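Local coordinates for protein beta-glucoside kinase (PDB 4HTL) that phosphorylates cellobiose with ATP to give cellobiose-6'-phosphate and may also regulate transcription of the cellobiose uptake operon, at residues 5-11 with 57-63. Numbering follows the deposited sequence.
Sequences KIAAFDI and VTGIAVS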
# COMPACT_ATOMS: atom_id res chain seq x y z
N LYS A 5 13.97 -8.74 -32.77
CA LYS A 5 14.55 -7.45 -32.37
C LYS A 5 13.38 -6.54 -32.02
O LYS A 5 12.47 -6.35 -32.84
CB LYS A 5 15.36 -6.79 -33.50
CG LYS A 5 16.71 -7.42 -33.82
CD LYS A 5 17.37 -6.75 -35.03
CE LYS A 5 18.78 -7.27 -35.27
NZ LYS A 5 19.52 -6.57 -36.36
N ILE A 6 13.41 -5.97 -30.83
CA ILE A 6 12.27 -5.20 -30.28
C ILE A 6 12.60 -3.72 -30.24
O ILE A 6 13.60 -3.31 -29.66
CB ILE A 6 11.84 -5.75 -28.88
CG1 ILE A 6 11.42 -7.22 -29.00
CG2 ILE A 6 10.70 -4.92 -28.27
CD1 ILE A 6 11.54 -8.02 -27.70
N ALA A 7 11.78 -2.92 -30.91
CA ALA A 7 11.85 -1.46 -30.77
C ALA A 7 11.23 -1.05 -29.44
O ALA A 7 10.04 -1.29 -29.21
CB ALA A 7 11.13 -0.77 -31.92
N ALA A 8 12.03 -0.46 -28.56
CA ALA A 8 11.59 -0.05 -27.23
C ALA A 8 11.57 1.46 -27.14
O ALA A 8 12.50 2.15 -27.61
CB ALA A 8 12.50 -0.65 -26.13
N PHE A 9 10.53 1.97 -26.49
CA PHE A 9 10.39 3.37 -26.24
C PHE A 9 10.12 3.64 -24.78
O PHE A 9 9.24 3.05 -24.19
CB PHE A 9 9.22 3.96 -27.05
CG PHE A 9 9.38 3.84 -28.53
CD1 PHE A 9 10.17 4.74 -29.20
CD2 PHE A 9 8.78 2.80 -29.24
CE1 PHE A 9 10.36 4.62 -30.57
CE2 PHE A 9 8.97 2.68 -30.61
CZ PHE A 9 9.77 3.59 -31.28
N ASP A 10 10.83 4.63 -24.24
CA ASP A 10 10.62 5.06 -22.87
C ASP A 10 10.36 6.54 -22.86
O ASP A 10 11.29 7.35 -23.09
CB ASP A 10 11.85 4.74 -22.04
CG ASP A 10 11.72 5.20 -20.59
OD1 ASP A 10 10.58 5.32 -20.03
OD2 ASP A 10 12.77 5.40 -20.01
N ILE A 11 9.11 6.89 -22.60
CA ILE A 11 8.63 8.26 -22.63
C ILE A 11 8.88 8.91 -21.28
O ILE A 11 8.21 8.58 -20.29
CB ILE A 11 7.13 8.31 -22.97
CG1 ILE A 11 6.89 7.65 -24.32
CG2 ILE A 11 6.66 9.76 -22.98
CD1 ILE A 11 5.43 7.31 -24.61
N VAL A 57 13.11 -4.49 -36.98
CA VAL A 57 12.37 -4.76 -35.73
C VAL A 57 11.12 -5.62 -35.98
O VAL A 57 10.47 -5.51 -37.02
CB VAL A 57 12.09 -3.50 -34.87
CG1 VAL A 57 13.37 -2.72 -34.60
CG2 VAL A 57 11.06 -2.58 -35.49
N THR A 58 10.85 -6.52 -35.03
CA THR A 58 9.79 -7.51 -35.14
C THR A 58 8.71 -7.31 -34.06
O THR A 58 7.73 -8.06 -33.99
CB THR A 58 10.39 -8.92 -34.99
OG1 THR A 58 11.06 -9.00 -33.72
CG2 THR A 58 11.41 -9.24 -36.14
N GLY A 59 8.89 -6.28 -33.23
CA GLY A 59 8.00 -6.01 -32.12
C GLY A 59 8.27 -4.63 -31.54
O GLY A 59 9.35 -4.06 -31.76
N ILE A 60 7.29 -4.10 -30.82
CA ILE A 60 7.39 -2.76 -30.23
C ILE A 60 6.95 -2.82 -28.77
O ILE A 60 5.90 -3.40 -28.47
CB ILE A 60 6.54 -1.72 -31.00
CG1 ILE A 60 6.92 -1.63 -32.50
CG2 ILE A 60 6.66 -0.35 -30.32
CD1 ILE A 60 5.96 -0.83 -33.35
N ALA A 61 7.75 -2.22 -27.89
CA ALA A 61 7.52 -2.22 -26.44
C ALA A 61 7.61 -0.77 -25.96
O ALA A 61 8.56 -0.05 -26.29
CB ALA A 61 8.58 -3.07 -25.72
N VAL A 62 6.59 -0.33 -25.24
CA VAL A 62 6.51 1.05 -24.77
C VAL A 62 6.40 1.13 -23.25
O VAL A 62 5.61 0.38 -22.62
CB VAL A 62 5.28 1.76 -25.40
CG1 VAL A 62 5.17 3.22 -24.92
CG2 VAL A 62 5.31 1.64 -26.93
N SER A 63 7.16 2.08 -22.68
CA SER A 63 7.04 2.52 -21.30
C SER A 63 6.47 3.96 -21.36
O SER A 63 7.10 4.89 -21.90
CB SER A 63 8.41 2.47 -20.61
OG SER A 63 8.52 3.32 -19.50
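F9 leads the apolar packing between strand 6-11 and the parallel strand in 57-63. Its ring edge meets I60, with CE2 of F9 3.8 Å from CG2 of I60. A7 on the same face touches V57, its CB 4.0 Å from CG1 of V57. Helix 40-52 covers this face through L51 and M47. On the other face I6 CG2 lies 3.8 Å from A61 CB, and helix 280-293 packs over I6 and A8. Between the faces run the backbone bonds. F9 N donates to A61 O (2.8 Å), and F9 O accepts from S63 N (2.7 Å). A7 brackets I60 in the same way, through G59 O and A61 N. At the N-terminal end K5 O accepts from T58 N (2.7 Å). At the C-terminal end S63 OG donates to D10 OD1 (2.9 Å). A8, F9, D10 and I11 belong to the probable ATP site. A central strand pairing with a helix over each face is typical of the actin-like ATPase fold of ROK kinases.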